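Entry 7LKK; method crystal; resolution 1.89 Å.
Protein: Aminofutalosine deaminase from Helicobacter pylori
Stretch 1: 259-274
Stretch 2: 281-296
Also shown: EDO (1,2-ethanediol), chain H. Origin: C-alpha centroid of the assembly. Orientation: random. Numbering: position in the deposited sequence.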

# COMPACT_ATOMS: atom_id res chain seq x y z
N ALA A 259 -30.16 11.58 5.23
CA ALA A 259 -28.86 11.99 5.75
C ALA A 259 -28.93 13.35 6.45
O ALA A 259 -28.26 13.57 7.46
CB ALA A 259 -27.83 12.02 4.62
N ASN A 260 -29.75 14.26 5.92
CA ASN A 260 -29.84 15.60 6.50
C ASN A 260 -30.37 15.56 7.92
O ASN A 260 -29.96 16.37 8.76
CB ASN A 260 -30.71 16.50 5.62
CG ASN A 260 -30.00 16.94 4.36
OD1 ASN A 260 -28.85 16.57 4.12
ND2 ASN A 260 -30.68 17.74 3.54
N ASP A 261 -31.29 14.64 8.21
CA ASP A 261 -31.80 14.49 9.57
C ASP A 261 -30.67 14.17 10.55
O ASP A 261 -30.65 14.69 11.67
CB ASP A 261 -32.87 13.40 9.61
CG ASP A 261 -33.61 13.35 10.93
OD1 ASP A 261 -33.79 14.41 11.56
OD2 ASP A 261 -34.01 12.24 11.34
N TYR A 262 -29.72 13.34 10.13
CA TYR A 262 -28.59 13.00 10.98
C TYR A 262 -27.60 14.16 11.07
O TYR A 262 -27.16 14.54 12.16
CB TYR A 262 -27.89 11.75 10.46
CG TYR A 262 -26.86 11.19 11.40
CD1 TYR A 262 -27.23 10.42 12.50
CD2 TYR A 262 -25.50 11.43 11.20
CE1 TYR A 262 -26.29 9.91 13.37
CE2 TYR A 262 -24.55 10.91 12.07
CZ TYR A 262 -24.95 10.16 13.15
OH TYR A 262 -24.01 9.65 14.01
N ILE A 263 -27.25 14.74 9.91
CA ILE A 263 -26.27 15.83 9.88
C ILE A 263 -26.72 17.00 10.74
O ILE A 263 -25.93 17.58 11.49
CB ILE A 263 -26.02 16.27 8.42
CG1 ILE A 263 -25.33 15.16 7.63
CG2 ILE A 263 -25.20 17.56 8.38
CD1 ILE A 263 -25.43 15.34 6.12
N ASP A 264 -28.00 17.37 10.64
CA ASP A 264 -28.49 18.56 11.32
C ASP A 264 -28.36 18.48 12.84
O ASP A 264 -28.31 19.52 13.49
CB ASP A 264 -29.95 18.82 10.93
CG ASP A 264 -30.10 19.24 9.48
OD1 ASP A 264 -29.07 19.40 8.80
OD2 ASP A 264 -31.25 19.39 9.03
N MET A 265 -28.30 17.27 13.40
CA MET A 265 -28.09 17.14 14.84
C MET A 265 -26.81 17.82 15.29
O MET A 265 -26.73 18.32 16.42
CB MET A 265 -28.05 15.66 15.24
CG MET A 265 -29.38 14.94 15.20
SD MET A 265 -29.27 13.36 16.06
CE MET A 265 -27.87 12.62 15.23
N PHE A 266 -25.79 17.83 14.44
CA PHE A 266 -24.48 18.38 14.77
C PHE A 266 -24.34 19.84 14.35
O PHE A 266 -23.21 20.34 14.27
CB PHE A 266 -23.38 17.53 14.14
CG PHE A 266 -23.42 16.09 14.55
CD1 PHE A 266 -22.69 15.64 15.64
CD2 PHE A 266 -24.20 15.18 13.85
CE1 PHE A 266 -22.74 14.31 16.03
CE2 PHE A 266 -24.25 13.85 14.23
CZ PHE A 266 -23.51 13.41 15.32
N LYS A 267 -25.45 20.52 14.08
CA LYS A 267 -25.42 21.92 13.67
C LYS A 267 -24.67 22.77 14.69
O LYS A 267 -24.92 22.67 15.89
CB LYS A 267 -26.85 22.44 13.47
CG LYS A 267 -26.94 23.92 13.17
CD LYS A 267 -28.28 24.27 12.56
CE LYS A 267 -29.00 25.34 13.37
NZ LYS A 267 -29.78 24.75 14.50
N ASP A 268 -23.77 23.61 14.19
CA ASP A 268 -22.97 24.53 15.00
C ASP A 268 -22.22 23.78 16.11
O ASP A 268 -22.34 24.07 17.30
CB ASP A 268 -23.85 25.63 15.60
CG ASP A 268 -24.59 26.43 14.54
OD1 ASP A 268 -25.83 26.53 14.63
OD2 ASP A 268 -23.93 26.96 13.62
N THR A 269 -21.41 22.81 15.68
CA THR A 269 -20.57 22.03 16.58
C THR A 269 -19.19 21.88 15.96
O THR A 269 -18.95 22.22 14.80
CB THR A 269 -21.17 20.64 16.86
OG1 THR A 269 -21.40 19.96 15.62
CG2 THR A 269 -22.47 20.75 17.64
N HIS A 270 -18.26 21.36 16.77
CA HIS A 270 -16.94 20.92 16.30
C HIS A 270 -16.99 19.40 16.25
O HIS A 270 -16.74 18.72 17.25
CB HIS A 270 -15.85 21.43 17.24
CG HIS A 270 -14.46 21.05 16.82
ND1 HIS A 270 -13.44 21.97 16.70
CD2 HIS A 270 -13.91 19.84 16.53
CE1 HIS A 270 -12.33 21.35 16.33
NE2 HIS A 270 -12.59 20.06 16.22
N THR A 271 -17.31 18.85 15.07
CA THR A 271 -17.55 17.42 14.92
C THR A 271 -16.69 16.84 13.81
O THR A 271 -16.65 17.38 12.70
CB THR A 271 -19.03 17.15 14.62
OG1 THR A 271 -19.84 17.62 15.71
CG2 THR A 271 -19.27 15.66 14.44
N LEU A 272 -16.01 15.74 14.11
CA LEU A 272 -15.27 14.98 13.12
C LEU A 272 -16.21 13.98 12.44
O LEU A 272 -16.90 13.21 13.12
CB LEU A 272 -14.10 14.23 13.76
CG LEU A 272 -12.81 14.98 14.11
CD1 LEU A 272 -13.04 16.01 15.21
CD2 LEU A 272 -11.73 13.99 14.52
N PHE A 273 -16.23 14.01 11.11
CA PHE A 273 -17.01 13.07 10.31
C PHE A 273 -16.03 12.12 9.62
O PHE A 273 -15.20 12.56 8.82
CB PHE A 273 -17.87 13.80 9.28
CG PHE A 273 -19.12 14.39 9.85
CD1 PHE A 273 -19.09 15.60 10.51
CD2 PHE A 273 -20.34 13.73 9.72
CE1 PHE A 273 -20.24 16.14 11.04
CE2 PHE A 273 -21.49 14.27 10.25
CZ PHE A 273 -21.45 15.48 10.91
N VAL A 274 -16.13 10.83 9.95
CA VAL A 274 -15.17 9.82 9.51
C VAL A 274 -15.74 9.04 8.34
O VAL A 274 -16.94 8.73 8.31
CB VAL A 274 -14.80 8.88 10.68
CG1 VAL A 274 -13.70 7.91 10.26
CG2 VAL A 274 -14.37 9.69 11.89
N LEU A 281 -22.49 14.97 -2.90
CA LEU A 281 -22.00 16.34 -2.83
C LEU A 281 -22.94 17.21 -1.99
O LEU A 281 -22.48 18.05 -1.20
CB LEU A 281 -21.84 16.92 -4.23
CG LEU A 281 -21.29 18.35 -4.32
CD1 LEU A 281 -19.94 18.45 -3.62
CD2 LEU A 281 -21.19 18.80 -5.77
N GLU A 282 -24.25 17.02 -2.14
CA GLU A 282 -25.19 17.78 -1.32
C GLU A 282 -25.00 17.47 0.16
O GLU A 282 -25.05 18.38 1.00
CB GLU A 282 -26.63 17.47 -1.75
CG GLU A 282 -27.68 18.25 -0.97
CD GLU A 282 -29.06 17.63 -1.05
OE1 GLU A 282 -29.37 17.00 -2.07
OE2 GLU A 282 -29.83 17.79 -0.08
N ALA A 283 -24.77 16.20 0.50
CA ALA A 283 -24.57 15.83 1.90
C ALA A 283 -23.30 16.47 2.46
O ALA A 283 -23.30 16.98 3.59
CB ALA A 283 -24.52 14.31 2.04
N LEU A 284 -22.21 16.44 1.69
CA LEU A 284 -20.98 17.08 2.15
C LEU A 284 -21.16 18.59 2.29
O LEU A 284 -20.65 19.19 3.24
CB LEU A 284 -19.84 16.76 1.18
CG LEU A 284 -19.31 15.33 1.17
CD1 LEU A 284 -18.11 15.21 0.23
CD2 LEU A 284 -18.94 14.88 2.57
N LYS A 285 -21.88 19.21 1.36
CA LYS A 285 -22.16 20.63 1.48
C LYS A 285 -23.06 20.92 2.67
O LYS A 285 -22.90 21.94 3.35
CB LYS A 285 -22.80 21.15 0.19
CG LYS A 285 -21.83 21.27 -0.98
CD LYS A 285 -22.53 21.86 -2.20
CE LYS A 285 -22.30 23.36 -2.28
NZ LYS A 285 -20.94 23.73 -1.81
N ARG A 286 -24.02 20.02 2.95
CA ARG A 286 -24.86 20.17 4.13
C ARG A 286 -24.03 20.08 5.40
O ARG A 286 -24.25 20.84 6.35
CB ARG A 286 -25.95 19.10 4.12
CG ARG A 286 -26.99 19.26 5.23
CD ARG A 286 -28.06 20.26 4.82
NE ARG A 286 -29.23 20.18 5.69
CZ ARG A 286 -30.41 20.72 5.40
NH1 ARG A 286 -30.58 21.36 4.25
NH2 ARG A 286 -31.43 20.61 6.25
N ILE A 287 -23.08 19.14 5.44
CA ILE A 287 -22.18 19.03 6.59
C ILE A 287 -21.43 20.34 6.80
O ILE A 287 -21.35 20.86 7.91
CB ILE A 287 -21.21 17.85 6.39
CG1 ILE A 287 -21.94 16.51 6.54
CG2 ILE A 287 -20.07 17.93 7.38
CD1 ILE A 287 -21.09 15.32 6.14
N LYS A 288 -20.88 20.88 5.71
CA LYS A 288 -20.09 22.11 5.80
C LYS A 288 -20.92 23.28 6.30
O LYS A 288 -20.51 24.02 7.20
CB LYS A 288 -19.48 22.42 4.43
CG LYS A 288 -19.04 23.87 4.26
CD LYS A 288 -17.53 24.01 4.41
CE LYS A 288 -17.06 25.34 3.85
NZ LYS A 288 -15.58 25.44 3.78
N SER A 289 -22.11 23.47 5.72
CA SER A 289 -22.92 24.64 6.05
C SER A 289 -23.61 24.51 7.41
O SER A 289 -23.79 25.52 8.10
CB SER A 289 -23.96 24.88 4.96
OG SER A 289 -24.88 23.81 4.88
N GLN A 290 -23.99 23.30 7.81
CA GLN A 290 -24.72 23.12 9.06
C GLN A 290 -23.80 23.01 10.27
O GLN A 290 -24.04 23.64 11.30
CB GLN A 290 -25.62 21.89 8.97
CG GLN A 290 -26.85 22.07 8.09
CD GLN A 290 -27.83 23.08 8.66
OE1 GLN A 290 -28.67 22.75 9.49
NE2 GLN A 290 -27.73 24.32 8.20
N VAL A 291 -22.73 22.22 10.16
CA VAL A 291 -21.87 21.97 11.31
C VAL A 291 -20.95 23.15 11.58
O VAL A 291 -20.54 23.37 12.73
CB VAL A 291 -21.09 20.66 11.10
CG1 VAL A 291 -20.14 20.38 12.27
CG2 VAL A 291 -22.05 19.50 10.93
N LYS A 292 -20.61 23.93 10.54
CA LYS A 292 -19.74 25.11 10.62
C LYS A 292 -18.29 24.74 10.87
O LYS A 292 -17.39 25.25 10.20
CB LYS A 292 -20.21 26.08 11.71
CG LYS A 292 -21.62 26.61 11.56
CD LYS A 292 -21.90 27.19 10.19
CE LYS A 292 -23.25 27.88 10.17
NZ LYS A 292 -24.35 26.98 10.63
N ASN A 293 -18.03 23.86 11.84
CA ASN A 293 -16.68 23.41 12.13
C ASN A 293 -16.55 21.90 11.99
O ASN A 293 -16.17 21.21 12.94
CB ASN A 293 -16.25 23.86 13.53
CG ASN A 293 -15.86 25.33 13.58
OD1 ASN A 293 -14.86 25.73 12.98
ND2 ASN A 293 -16.65 26.14 14.27
N ALA A 294 -16.86 21.38 10.80
CA ALA A 294 -16.74 19.96 10.51
C ALA A 294 -15.33 19.62 10.04
O ALA A 294 -14.63 20.45 9.45
CB ALA A 294 -17.76 19.54 9.46
N PHE A 295 -14.93 18.38 10.29
CA PHE A 295 -13.60 17.89 9.91
C PHE A 295 -13.75 16.48 9.34
O PHE A 295 -14.04 15.54 10.08
CB PHE A 295 -12.66 17.89 11.11
CG PHE A 295 -12.32 19.27 11.61
CD1 PHE A 295 -11.25 19.97 11.07
CD2 PHE A 295 -13.07 19.87 12.61
CE1 PHE A 295 -10.94 21.24 11.52
CE2 PHE A 295 -12.76 21.14 13.06
CZ PHE A 295 -11.69 21.82 12.52
N LEU A 296 -13.53 16.34 8.04
CA LEU A 296 -13.60 15.04 7.39
C LEU A 296 -12.34 14.23 7.69
O LEU A 296 -11.22 14.72 7.51
CB LEU A 296 -13.77 15.20 5.88
CG LEU A 296 -15.05 15.89 5.41
CD1 LEU A 296 -15.22 15.71 3.91
CD2 LEU A 296 -16.27 15.36 6.15
C1 EDO H . -19.95 21.29 20.36
O1 EDO H . -18.86 20.77 19.59
C2 EDO H . -19.41 21.93 21.63
O2 EDO H . -18.94 20.91 22.52

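The apolar centre of this contact forms where a helix and a strand of the first stretch meet the helix of the second. I263 projects toward the second helix as a knob, seated among A283, R286, I287 and Q290. Its CD1 lies 3.7 Å from I287 CG1, and the small side chain of A283 lines the hole, its CB 4.3 Å from I263 CD1. F273 approaches the same helix from the strand. I287 sits over one face of its ring, with I287 CG2 4.2 Å from the ring centroid, a CH-pi contact suited to a branched aliphatic residue. V291 touches both: its CG2 lies 3.8 Å from F273 CE1 and 4.5 Å from I263 CG2, and 4.0 Å from F266 CB. L296 packs beside F273 on the same face of the sheet, its CD2 3.8 Å from F273 CB.

Beyond this cluster, the strands run parallel, so F295 bonds alternately to residues flanking L272. F295 N donates to T271 O at 3.1 Å, and F273 N to F295 O at 2.9 Å. On the sheet face away from F273, L272 CG packs 4.2 Å from F295 CB, while the rings of H270 and F295 meet obliquely, their centroids 4.7 Å apart.

Where the second helix ends, its last carbonyls accept from the other stretch: D268 N donates to Q290 O at 2.9 Å and T269 N to V291 O at 3.1 Å. K292 then leaves helical geometry with positive phi, and its long side chain brings NZ to 3.0 Å from D268 OD2, a salt bridge between two exposed residues.

At the other polar edge, R286 grips D264 with two roughly parallel bonds, NE to OD1 at 3.2 Å and NH2 to OD2 at 3.0 Å. The flat guanidinium meets the carboxylate edge-on, leaving one face to be covered by N260 ND2.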